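Side-chain contacts in putative GAF sensor protein (PDB 5HL6), which probably reduces free L-methionine-(R)-S-oxide to methionine, acting through a single GAF domain: residues Glu29-Leu34 with Cys162-Glu167; Ile42-Asn47 with Glu167-Lys172; Lys90-Thr95 with Gln101-Arg106; Ser123-Pro128 with Ser156-Leu161. All coordinates share one frame; numbering follows the deposited sequence.

Contact 1 (Glu29-Leu34 with Cys162-Glu167)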
loop_
_atom_site.group_PDB
_atom_site.type_symbol
_atom_site.label_atom_id
_atom_site.label_comp_id
_atom_site.label_asym_id
_atom_site.label_seq_id
_atom_site.Cartn_x
_atom_site.Cartn_y
_atom_site.Cartn_z
ATOM N N GLU B 29 -19.092 1.078 5.689
ATOM C CA GLU B 29 -19.694 2.068 4.801
ATOM C C GLU B 29 -18.629 2.966 4.189
ATOM O O GLU B 29 -18.710 3.318 3.006
ATOM C CB GLU B 29 -20.736 2.898 5.551
ATOM C CG GLU B 29 -21.281 4.069 4.743
ATOM C CD GLU B 29 -21.925 3.648 3.420
ATOM O OE1 GLU B 29 -22.732 2.691 3.419
ATOM O OE2 GLU B 29 -21.625 4.278 2.378
ATOM N N GLN B 30 -17.617 3.342 4.977
ATOM C CA GLN B 30 -16.496 4.096 4.425
ATOM C C GLN B 30 -15.787 3.295 3.345
ATOM O O GLN B 30 -15.466 3.824 2.272
ATOM C CB GLN B 30 -15.508 4.468 5.525
ATOM C CG GLN B 30 -16.005 5.460 6.532
ATOM C CD GLN B 30 -14.960 5.726 7.582
ATOM O OE1 GLN B 30 -14.759 4.919 8.490
ATOM N NE2 GLN B 30 -14.262 6.849 7.453
ATOM N N ALA B 31 -15.523 2.011 3.620
ATOM C CA ALA B 31 -14.888 1.145 2.632
ATOM C C ALA B 31 -15.726 1.042 1.366
ATOM O O ALA B 31 -15.190 1.094 0.252
ATOM C CB ALA B 31 -14.641 -0.244 3.226
ATOM N N ARG B 32 -17.045 0.881 1.517
ATOM C CA ARG B 32 -17.930 0.878 0.357
ATOM C C ARG B 32 -17.780 2.165 -0.445
ATOM O O ARG B 32 -17.583 2.134 -1.666
ATOM C CB ARG B 32 -19.380 0.698 0.808
ATOM C CG ARG B 32 -20.400 0.609 -0.329
ATOM C CD ARG B 32 -21.812 0.358 0.212
ATOM N NE ARG B 32 -21.864 -0.823 1.077
ATOM C CZ ARG B 32 -22.005 -0.791 2.402
ATOM N NH1 ARG B 32 -22.128 0.367 3.038
ATOM N NH2 ARG B 32 -22.031 -1.921 3.096
ATOM N N SER B 33 -17.873 3.314 0.232
ATOM C CA SER B 33 -17.769 4.588 -0.468
ATOM C C SER B 33 -16.404 4.743 -1.131
ATOM O O SER B 33 -16.300 5.291 -2.235
ATOM C CB SER B 33 -18.037 5.734 0.510
ATOM O OG SER B 33 -17.684 6.985 -0.051
ATOM N N LEU B 34 -15.349 4.243 -0.486
ATOM C CA LEU B 34 -14.002 4.421 -1.019
ATOM C C LEU B 34 -13.805 3.666 -2.331
ATOM O O LEU B 34 -13.180 4.194 -3.256
ATOM C CB LEU B 34 -12.962 3.986 0.023
ATOM C CG LEU B 34 -11.471 4.143 -0.291
ATOM C CD1 LEU B 34 -11.097 5.603 -0.551
ATOM C CD2 LEU B 34 -10.637 3.573 0.849
ATOM N N CYS B 162 -14.115 -7.466 4.586
ATOM C CA CYS B 162 -13.652 -8.187 3.407
ATOM C C CYS B 162 -14.790 -8.451 2.426
ATOM O O CYS B 162 -14.560 -8.437 1.213
ATOM C CB CYS B 162 -12.953 -9.484 3.823
ATOM S SG CYS B 162 -11.347 -9.160 4.641
ATOM N N ARG B 163 -16.019 -8.666 2.914
ATOM C CA ARG B 163 -17.149 -8.800 1.996
ATOM C C ARG B 163 -17.335 -7.532 1.171
ATOM O O ARG B 163 -17.689 -7.599 -0.013
ATOM C CB ARG B 163 -18.435 -9.131 2.753
ATOM C CG ARG B 163 -18.478 -10.557 3.253
ATOM C CD ARG B 163 -19.892 -10.989 3.645
ATOM N NE ARG B 163 -20.334 -10.386 4.900
ATOM C CZ ARG B 163 -19.979 -10.821 6.107
ATOM N NH1 ARG B 163 -19.156 -11.858 6.228
ATOM N NH2 ARG B 163 -20.434 -10.211 7.194
ATOM N N VAL B 164 -17.103 -6.363 1.773
ATOM C CA VAL B 164 -17.216 -5.120 1.014
ATOM C C VAL B 164 -16.176 -5.088 -0.097
ATOM O O VAL B 164 -16.486 -4.768 -1.251
ATOM C CB VAL B 164 -17.088 -3.900 1.942
ATOM C CG1 VAL B 164 -16.912 -2.632 1.122
ATOM C CG2 VAL B 164 -18.321 -3.795 2.826
ATOM N N PHE B 165 -14.923 -5.425 0.233
ATOM C CA PHE B 165 -13.868 -5.389 -0.777
ATOM C C PHE B 165 -14.150 -6.381 -1.892
ATOM O O PHE B 165 -14.058 -6.051 -3.078
ATOM C CB PHE B 165 -12.493 -5.683 -0.158
ATOM C CG PHE B 165 -11.400 -5.772 -1.190
ATOM C CD1 PHE B 165 -10.833 -4.620 -1.706
ATOM C CD2 PHE B 165 -10.982 -7.002 -1.681
ATOM C CE1 PHE B 165 -9.854 -4.688 -2.685
ATOM C CE2 PHE B 165 -10.004 -7.075 -2.651
ATOM C CZ PHE B 165 -9.439 -5.916 -3.152
ATOM N N VAL B 166 -14.501 -7.614 -1.533
ATOM C CA VAL B 166 -14.744 -8.616 -2.564
ATOM C C VAL B 166 -15.943 -8.221 -3.419
ATOM O O VAL B 166 -15.911 -8.340 -4.649
ATOM C CB VAL B 166 -14.926 -10.005 -1.919
ATOM C CG1 VAL B 166 -15.363 -11.030 -2.958
ATOM C CG2 VAL B 166 -13.628 -10.437 -1.256
ATOM N N GLU B 167 -17.007 -7.713 -2.791
ATOM C CA GLU B 167 -18.221 -7.397 -3.543
ATOM C C GLU B 167 -18.065 -6.128 -4.377
ATOM O O GLU B 167 -18.443 -6.099 -5.555
ATOM C CB GLU B 167 -19.415 -7.269 -2.594
#
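Val164 reaches from helix 152-176 to Ala31 and Arg32 on helix 20-35, and its two methyls divide the work. CG1 presses on the helix backbone itself, 3.5 Å from Arg32 N and 3.7 Å from Arg32 CA, and beside this it meets the methyl of Ala31, with 3.9 Å between Val164 CG1 and Ala31 CB. The torsion that places CG1 anti to the valine's own nitrogen (chi1 168°) turns CG2 toward the arginine, where it comes within 4.2 Å of Arg32 NH2, oblique to the guanidinium. No hydrogen bond joins the segments; the contact is one of van der Waals fit between two helices whose Arg32 and Val164 CA atoms are 6.1 Å apart.

The side chains of Arg32 and Val164 run roughly at right angles. Arg32 leaves its backbone extended and then bends at chi3 (-54°), which carries the guanidinium back along its own helix to Glu29, one turn earlier. The carboxylate of Glu29 lies at the edge of the guanidinium, in its plane, and forms a salt bridge through OE1 and NH1. The modelled separation is improbably short, so its exact geometry is doubtful. The ion pair belongs wholly to helix 20-35.

Other faces of both helices serve the core. Leu34 packs on Asn47 and Leu51 of helix 41-55, Phe165 meets the rings of Phe48 and Phe64, and Cys162 lies on Val127 and Leu129 of strand 123-130, leaving helix 152-176 between helix 20-35 and the sheet.

Contact 2 (Ile42-Asn47 with Glu167-Lys172)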
loop_
_atom_site.group_PDB
_atom_site.type_symbol
_atom_site.label_atom_id
_atom_site.label_comp_id
_atom_site.label_asym_id
_atom_site.label_seq_id
_atom_site.Cartn_x
_atom_site.Cartn_y
_atom_site.Cartn_z
ATOM N N ILE B 42 -6.158 -2.766 -8.064
ATOM C CA ILE B 42 -4.975 -2.527 -7.240
ATOM C C ILE B 42 -5.127 -1.226 -6.461
ATOM O O ILE B 42 -4.784 -1.157 -5.277
ATOM C CB ILE B 42 -3.717 -2.547 -8.123
ATOM C CG1 ILE B 42 -3.470 -3.968 -8.632
ATOM C CG2 ILE B 42 -2.485 -2.021 -7.357
ATOM C CD1 ILE B 42 -3.216 -4.958 -7.509
ATOM N N ALA B 43 -5.694 -0.190 -7.094
ATOM C CA ALA B 43 -5.971 1.058 -6.386
ATOM C C ALA B 43 -6.912 0.817 -5.212
ATOM O O ALA B 43 -6.695 1.330 -4.106
ATOM C CB ALA B 43 -6.585 2.092 -7.347
ATOM N N ASN B 44 -7.984 0.055 -5.438
ATOM C CA ASN B 44 -8.918 -0.218 -4.349
ATOM C C ASN B 44 -8.257 -1.030 -3.240
ATOM O O ASN B 44 -8.480 -0.760 -2.055
ATOM C CB ASN B 44 -10.168 -0.925 -4.884
ATOM C CG ASN B 44 -11.044 0.012 -5.682
ATOM O OD1 ASN B 44 -11.144 1.200 -5.358
ATOM N ND2 ASN B 44 -11.662 -0.498 -6.733
ATOM N N ALA B 45 -7.430 -2.015 -3.601
ATOM C CA ALA B 45 -6.706 -2.781 -2.588
ATOM C C ALA B 45 -5.765 -1.888 -1.780
ATOM O O ALA B 45 -5.715 -1.981 -0.551
ATOM C CB ALA B 45 -5.931 -3.925 -3.244
ATOM N N ALA B 46 -5.024 -0.999 -2.453
ATOM C CA ALA B 46 -4.129 -0.097 -1.734
ATOM C C ALA B 46 -4.910 0.843 -0.816
ATOM O O ALA B 46 -4.543 1.038 0.354
ATOM C CB ALA B 46 -3.263 0.676 -2.726
ATOM N N ASN B 47 -6.005 1.418 -1.321
ATOM C CA ASN B 47 -6.788 2.354 -0.519
ATOM C C ASN B 47 -7.490 1.651 0.634
ATOM O O ASN B 47 -7.578 2.198 1.741
ATOM C CB ASN B 47 -7.807 3.091 -1.409
ATOM C CG ASN B 47 -7.179 4.276 -2.112
ATOM O OD1 ASN B 47 -6.208 4.841 -1.613
ATOM N ND2 ASN B 47 -7.724 4.663 -3.268
ATOM N N GLU B 167 -17.007 -7.713 -2.791
ATOM C CA GLU B 167 -18.221 -7.397 -3.543
ATOM C C GLU B 167 -18.065 -6.128 -4.377
ATOM O O GLU B 167 -18.443 -6.099 -5.555
ATOM C CB GLU B 167 -19.415 -7.269 -2.594
ATOM N N HIS B 168 -17.539 -5.058 -3.788
ATOM C CA HIS B 168 -17.574 -3.750 -4.443
ATOM C C HIS B 168 -16.264 -3.376 -5.125
ATOM O O HIS B 168 -16.182 -2.303 -5.737
ATOM C CB HIS B 168 -17.977 -2.669 -3.433
ATOM C CG HIS B 168 -19.376 -2.822 -2.916
ATOM N ND1 HIS B 168 -20.461 -2.211 -3.508
ATOM C CD2 HIS B 168 -19.869 -3.529 -1.870
ATOM C CE1 HIS B 168 -21.559 -2.527 -2.843
ATOM N NE2 HIS B 168 -21.228 -3.328 -1.846
ATOM N N ALA B 169 -15.240 -4.224 -5.043
ATOM C CA ALA B 169 -14.032 -4.003 -5.828
ATOM C C ALA B 169 -13.692 -5.223 -6.671
ATOM O O ALA B 169 -13.608 -5.108 -7.896
ATOM C CB ALA B 169 -12.843 -3.621 -4.928
ATOM N N TRP B 170 -13.504 -6.396 -6.059
ATOM C CA TRP B 170 -12.978 -7.528 -6.816
ATOM C C TRP B 170 -14.034 -8.112 -7.747
ATOM O O TRP B 170 -13.812 -8.214 -8.963
ATOM C CB TRP B 170 -12.440 -8.610 -5.876
ATOM C CG TRP B 170 -11.653 -9.644 -6.623
ATOM C CD1 TRP B 170 -10.297 -9.672 -6.804
ATOM C CD2 TRP B 170 -12.170 -10.791 -7.312
ATOM N NE1 TRP B 170 -9.940 -10.767 -7.552
ATOM C CE2 TRP B 170 -11.070 -11.472 -7.876
ATOM C CE3 TRP B 170 -13.455 -11.320 -7.489
ATOM C CZ2 TRP B 170 -11.213 -12.652 -8.612
ATOM C CZ3 TRP B 170 -13.598 -12.483 -8.238
ATOM C CH2 TRP B 170 -12.480 -13.143 -8.782
ATOM N N GLN B 171 -15.176 -8.534 -7.188
ATOM C CA GLN B 171 -16.219 -9.160 -8.002
ATOM C C GLN B 171 -16.785 -8.182 -9.020
ATOM O O GLN B 171 -17.152 -8.575 -10.134
ATOM C CB GLN B 171 -17.340 -9.688 -7.116
ATOM C CG GLN B 171 -18.258 -10.693 -7.827
ATOM C CD GLN B 171 -17.585 -12.043 -8.011
ATOM O OE1 GLN B 171 -17.129 -12.657 -7.040
ATOM N NE2 GLN B 171 -17.534 -12.525 -9.254
ATOM N N LYS B 172 -16.897 -6.908 -8.635
ATOM C CA LYS B 172 -17.300 -5.863 -9.575
ATOM C C LYS B 172 -16.407 -5.861 -10.813
ATOM O O LYS B 172 -16.895 -5.835 -11.950
ATOM C CB LYS B 172 -17.260 -4.501 -8.875
ATOM C CG LYS B 172 -17.323 -3.296 -9.819
ATOM C CD LYS B 172 -17.141 -1.969 -9.077
ATOM C CE LYS B 172 -15.659 -1.586 -8.910
ATOM N NZ LYS B 172 -15.470 -0.462 -7.931
HETATM O O HOH W 1 -11.914 -2.774 -8.609
#
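Asn44 and Ala169 bring helix 41-55 against helix 152-176 within the helical layer of this GAF domain, with Ala169 inside a wider pi-type turn at 167-170. Asn44 can be followed outward atom by atom. Its CB rests on the methyl of Ala169, CB to CB 3.8 Å. With CG beside the backbone nitrogen and anti to the carbonyl carbon (chi1 -72°), the amide is carried along the same methyl, and Asn44 ND2 ends 3.8 Å from Ala169 CB.

At the tip, ND2 has two acceptors. One is Glu38 O, in the link between helices 20-35 and 41-55; the other is a water 3.0 Å from Asn44 ND2, which in turn donates to Ala169 O, also at 3.0 Å. The amide nitrogen, buried as its residue is, thus has both hydrogens engaged, and the water links the asparagine side chain to the backbone of helix 152-176, with no direct hydrogen bond between the segments.

Lys172 NZ approaches to 4.0 Å from Asn44 ND2, its chain crossing the asparagine at about a right angle. Both groups donate to Glu38 O, which probably makes the closeness of two donors tolerable. On its outer side helix 41-55 meets the second subunit, Ile42 packing on Ile42 of that chain.

Probably as a consequence of the pi-type turn, His168 O lacks its usual helical partner, Lys172 N, which lies 5.5 Å from His168 O. The lysine's own side chain, bent at chi3, supplies the hydrogen bond instead: Lys172 NZ is 3.0 Å from His168 O, tilted only 15° from the carbonyl plane.

Contact 3 (Lys90-Thr95 with Gln101-Arg106); sequences KGVCGT and QTQVVR
A helix followed by a tight return into an edge strand brings Val92 and Thr95 of helix 91-99 over Gln103 and Val105 of strand 103-105. The axes are nearly antiparallel (159°) and 9.3 Å apart. Val92 CG1 touches both strand residues, 3.8 Å from Val105 CG2 and 3.8 Å from Gln103 CB, while the side chains of Val92 and Gln103 slide past each other in opposite directions.

Gln103 folds back at chi2 (-68°), and its amide comes up against Thr95. The threonine methyl CG2 is 3.8 Å from each of Gln103 CD, OE1 and NE2, so it rests on the amide group as a whole. That group is steadied by a hydrogen bond from Gln103 NE2 to Gln101 O (3.1 Å), entering above the carbonyl plane. Thr95 OG1 turns the other way and donates to Gly91 O at 2.7 Å; Thr95 N reaches the same oxygen from the opposite face of its plane.

Gln103 and Val105 pair through their backbones with Val126 and Glu124, and Val92 also covers those two side chains. This is the alpha/beta layering of a GAF domain, a short helix running nearly antiparallel to the edge strand, over it and its neighbour in the antiparallel sheet.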
loop_
_atom_site.group_PDB
_atom_site.type_symbol
_atom_site.label_atom_id
_atom_site.label_comp_id
_atom_site.label_asym_id
_atom_site.label_seq_id
_atom_site.Cartn_x
_atom_site.Cartn_y
_atom_site.Cartn_z
ATOM N N LYS B 90 1.242 -22.984 4.697
ATOM C CA LYS B 90 2.407 -22.579 5.477
ATOM C C LYS B 90 2.056 -21.338 6.290
ATOM O O LYS B 90 1.651 -20.315 5.725
ATOM C CB LYS B 90 3.613 -22.318 4.574
ATOM N N GLY B 91 2.192 -21.439 7.614
ATOM C CA GLY B 91 1.937 -20.304 8.487
ATOM C C GLY B 91 0.460 -19.953 8.587
ATOM O O GLY B 91 -0.412 -20.613 8.028
ATOM N N VAL B 92 0.188 -18.880 9.336
ATOM C CA VAL B 92 -1.193 -18.453 9.568
ATOM C C VAL B 92 -1.880 -18.108 8.249
ATOM O O VAL B 92 -3.015 -18.530 7.992
ATOM C CB VAL B 92 -1.236 -17.257 10.540
ATOM C CG1 VAL B 92 -2.687 -16.874 10.854
ATOM C CG2 VAL B 92 -0.464 -17.558 11.821
ATOM N N CYS B 93 -1.199 -17.332 7.395
ATOM C CA CYS B 93 -1.784 -16.909 6.122
ATOM C C CYS B 93 -1.957 -18.075 5.157
ATOM O O CYS B 93 -2.995 -18.186 4.485
ATOM C CB CYS B 93 -0.916 -15.826 5.480
ATOM S SG CYS B 93 -1.049 -14.228 6.282
ATOM N N GLY B 94 -0.942 -18.933 5.039
ATOM C CA GLY B 94 -1.069 -20.089 4.169
ATOM C C GLY B 94 -2.108 -21.069 4.674
ATOM O O GLY B 94 -2.820 -21.694 3.878
ATOM N N THR B 95 -2.220 -21.197 5.996
ATOM C CA THR B 95 -3.272 -22.022 6.579
ATOM C C THR B 95 -4.643 -21.452 6.247
ATOM O O THR B 95 -5.550 -22.190 5.846
ATOM C CB THR B 95 -3.090 -22.122 8.092
ATOM O OG1 THR B 95 -1.874 -22.829 8.394
ATOM C CG2 THR B 95 -4.276 -22.846 8.726
ATOM N N GLN B 101 -10.637 -21.039 5.852
ATOM C CA GLN B 101 -11.239 -20.725 7.135
ATOM C C GLN B 101 -10.531 -19.508 7.716
ATOM O O GLN B 101 -9.309 -19.373 7.583
ATOM C CB GLN B 101 -11.142 -21.945 8.089
ATOM C CG GLN B 101 -12.006 -23.115 7.623
ATOM C CD GLN B 101 -11.745 -24.401 8.387
ATOM O OE1 GLN B 101 -10.979 -24.423 9.355
ATOM N NE2 GLN B 101 -12.381 -25.481 7.956
ATOM N N THR B 102 -11.297 -18.610 8.332
ATOM C CA THR B 102 -10.703 -17.453 8.990
ATOM C C THR B 102 -9.882 -17.907 10.193
ATOM O O THR B 102 -10.309 -18.770 10.972
ATOM C CB THR B 102 -11.795 -16.470 9.427
ATOM O OG1 THR B 102 -12.370 -15.851 8.274
ATOM C CG2 THR B 102 -11.240 -15.381 10.341
ATOM N N GLN B 103 -8.691 -17.335 10.330
ATOM C CA GLN B 103 -7.772 -17.652 11.411
ATOM C C GLN B 103 -7.715 -16.474 12.372
ATOM O O GLN B 103 -7.515 -15.336 11.950
ATOM C CB GLN B 103 -6.376 -17.961 10.863
ATOM C CG GLN B 103 -6.353 -19.014 9.771
ATOM C CD GLN B 103 -6.712 -20.404 10.269
ATOM O OE1 GLN B 103 -6.192 -20.878 11.288
ATOM N NE2 GLN B 103 -7.596 -21.078 9.537
ATOM N N VAL B 104 -7.893 -16.747 13.661
ATOM C CA VAL B 104 -7.750 -15.739 14.706
ATOM C C VAL B 104 -6.722 -16.260 15.700
ATOM O O VAL B 104 -6.909 -17.332 16.295
ATOM C CB VAL B 104 -9.085 -15.426 15.400
ATOM C CG1 VAL B 104 -8.885 -14.365 16.465
ATOM C CG2 VAL B 104 -10.130 -14.983 14.382
ATOM N N VAL B 105 -5.630 -15.521 15.862
ATOM C CA VAL B 105 -4.512 -15.938 16.697
ATOM C C VAL B 105 -4.379 -14.941 17.837
ATOM O O VAL B 105 -4.144 -13.749 17.600
ATOM C CB VAL B 105 -3.210 -16.034 15.889
ATOM C CG1 VAL B 105 -2.100 -16.659 16.725
ATOM C CG2 VAL B 105 -3.449 -16.830 14.614
ATOM N N ARG B 106 -4.528 -15.425 19.074
ATOM C CA ARG B 106 -4.408 -14.552 20.240
ATOM C C ARG B 106 -2.955 -14.331 20.658
ATOM O O ARG B 106 -2.626 -13.279 21.223
ATOM C CB ARG B 106 -5.214 -15.135 21.407
#

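Contact 4 (Ser123-Pro128 with Ser156-Leu161)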
loop_
_atom_site.group_PDB
_atom_site.type_symbol
_atom_site.label_atom_id
_atom_site.label_comp_id
_atom_site.label_asym_id
_atom_site.label_seq_id
_atom_site.Cartn_x
_atom_site.Cartn_y
_atom_site.Cartn_z
ATOM N N SER B 123 -0.599 -10.737 17.864
ATOM C CA SER B 123 -1.894 -11.305 17.527
ATOM C C SER B 123 -2.230 -10.934 16.087
ATOM O O SER B 123 -1.716 -9.961 15.530
ATOM C CB SER B 123 -3.001 -10.839 18.491
ATOM O OG SER B 123 -3.034 -9.433 18.604
ATOM N N GLU B 124 -3.096 -11.737 15.485
ATOM C CA GLU B 124 -3.254 -11.694 14.042
ATOM C C GLU B 124 -4.617 -12.260 13.686
ATOM O O GLU B 124 -5.130 -13.152 14.368
ATOM C CB GLU B 124 -2.126 -12.485 13.363
ATOM C CG GLU B 124 -2.244 -12.637 11.850
ATOM C CD GLU B 124 -1.030 -13.319 11.242
ATOM O OE1 GLU B 124 -0.808 -13.180 10.019
ATOM O OE2 GLU B 124 -0.301 -14.003 11.989
ATOM N N ILE B 125 -5.199 -11.722 12.622
ATOM C CA ILE B 125 -6.416 -12.263 12.032
ATOM C C ILE B 125 -6.198 -12.331 10.526
ATOM O O ILE B 125 -5.687 -11.373 9.920
ATOM C CB ILE B 125 -7.652 -11.415 12.392
ATOM C CG1 ILE B 125 -8.902 -11.985 11.735
ATOM C CG2 ILE B 125 -7.472 -9.951 11.957
ATOM C CD1 ILE B 125 -10.164 -11.325 12.202
ATOM N N VAL B 126 -6.533 -13.478 9.930
ATOM C CA VAL B 126 -6.417 -13.682 8.487
ATOM C C VAL B 126 -7.756 -14.156 7.947
ATOM O O VAL B 126 -8.267 -15.194 8.385
ATOM C CB VAL B 126 -5.319 -14.693 8.118
ATOM C CG1 VAL B 126 -5.221 -14.763 6.606
ATOM C CG2 VAL B 126 -3.983 -14.287 8.723
ATOM N N VAL B 127 -8.300 -13.424 6.980
ATOM C CA VAL B 127 -9.608 -13.701 6.391
ATOM C C VAL B 127 -9.388 -14.182 4.960
ATOM O O VAL B 127 -8.858 -13.426 4.138
ATOM C CB VAL B 127 -10.513 -12.459 6.418
ATOM C CG1 VAL B 127 -11.875 -12.755 5.756
ATOM C CG2 VAL B 127 -10.706 -11.969 7.842
ATOM N N PRO B 128 -9.784 -15.403 4.610
ATOM C CA PRO B 128 -9.670 -15.833 3.212
ATOM C C PRO B 128 -10.645 -15.075 2.324
ATOM O O PRO B 128 -11.741 -14.698 2.748
ATOM C CB PRO B 128 -10.008 -17.326 3.272
ATOM C CG PRO B 128 -10.893 -17.450 4.476
ATOM C CD PRO B 128 -10.365 -16.450 5.468
ATOM N N SER B 156 -15.838 -11.091 13.243
ATOM C CA SER B 156 -17.033 -10.741 12.481
ATOM C C SER B 156 -16.847 -9.432 11.729
ATOM O O SER B 156 -17.290 -9.295 10.581
ATOM C CB SER B 156 -18.235 -10.639 13.414
ATOM O OG SER B 156 -18.518 -11.890 14.007
ATOM N N GLY B 157 -16.205 -8.452 12.369
ATOM C CA GLY B 157 -16.021 -7.160 11.729
ATOM C C GLY B 157 -15.090 -7.229 10.534
ATOM O O GLY B 157 -15.386 -6.676 9.469
ATOM N N MET B 158 -13.942 -7.898 10.695
ATOM C CA MET B 158 -13.022 -8.044 9.571
ATOM C C MET B 158 -13.669 -8.799 8.415
ATOM O O MET B 158 -13.465 -8.451 7.246
ATOM C CB MET B 158 -11.740 -8.744 10.019
ATOM C CG MET B 158 -10.822 -7.876 10.871
ATOM S SD MET B 158 -10.228 -6.378 10.055
ATOM C CE MET B 158 -9.244 -5.710 11.383
ATOM N N GLU B 159 -14.457 -9.835 8.716
ATOM C CA GLU B 159 -15.120 -10.568 7.643
ATOM C C GLU B 159 -16.109 -9.677 6.902
ATOM O O GLU B 159 -16.233 -9.765 5.676
ATOM C CB GLU B 159 -15.808 -11.818 8.200
ATOM C CG GLU B 159 -14.791 -12.889 8.598
ATOM C CD GLU B 159 -15.411 -14.089 9.285
ATOM O OE1 GLU B 159 -16.588 -14.007 9.697
ATOM O OE2 GLU B 159 -14.702 -15.110 9.424
ATOM N N ALA B 160 -16.799 -8.793 7.623
ATOM C CA ALA B 160 -17.722 -7.883 6.959
ATOM C C ALA B 160 -16.965 -6.871 6.106
ATOM O O ALA B 160 -17.424 -6.513 5.017
ATOM C CB ALA B 160 -18.612 -7.180 7.982
ATOM N N LEU B 161 -15.800 -6.406 6.573
ATOM C CA LEU B 161 -14.998 -5.506 5.744
ATOM C C LEU B 161 -14.551 -6.204 4.469
ATOM O O LEU B 161 -14.610 -5.623 3.381
ATOM C CB LEU B 161 -13.780 -4.985 6.519
ATOM C CG LEU B 161 -14.043 -4.065 7.710
ATOM C CD1 LEU B 161 -12.744 -3.598 8.323
ATOM C CD2 LEU B 161 -14.906 -2.869 7.274
#
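Ile125 and Val127 of strand 123-130 face Met158 and Glu159 of helix 152-176, whose axis runs 9.0 Å from that of the strand at a crossing angle of -39°.

Apolar contact carries most of the interface. Ile125 is extended through both torsions, with chi1 179°, and its terminal CD1 projects to the helix, 3.7 Å from Met158 CB and 3.8 Å from Met158 CG. The isoleucine's CG2 branch adds a looser touch on Met158 CG. Val127 CG2 approaches the same Met158 CB from the neighbouring position on this face of the strand, at 4.0 Å, its side chain roughly perpendicular to the methionine. Met158 CB therefore rests on two strand residues at once. A bend at chi2 (-61°) leads the rest of the chain off toward Trp140 and Tyr24, so the thioether serves the wider core.

Mixed contact is limited to Glu159. Its methylene CG lies 4.1 Å from Val127 CG1, the aliphatic part of an acidic side chain covering the valine. The extended chain beyond CG takes the carboxylate to Thr102, just before strand 103-105: OE2 hydrogen-bonds with the hydroxyl of Thr102, and OE1 forms a salt bridge with Arg155, one turn back on the same helix.

Backbone bonds do not cross this interface; the strand uses its own for neighbours in the sheet, Val127 pairing with Trp140 and Ile125 with Val142. Cohesion between helix and strand is consequently hydrophobic, while the partly exposed border is polar, and the charge of Glu159 is probably balanced by Arg155 without burdening the apolar core.

Overall arrangement
From the N terminus, 29-34 opens the longest loop, which contact 1 closes at 162-167. Segment 42-47 opens next and closes at 167-172, so contacts 1 and 2 cross, sharing Glu167 and tying the two N-terminal helices to the long C-terminal helix. Both enclose contacts 3 and 4, which stand in series: 90-95 closes locally on 101-106 before 123-128 closes on 156-161. Contacts 3 and 4 meet on adjoining strands through the Val105 to Glu124 backbone bond, and from opposite faces of the sheet. Helix 152-176 serves contacts 1, 2 and 4, linking the helical layer to the sheet, with helix 91-99 beyond it.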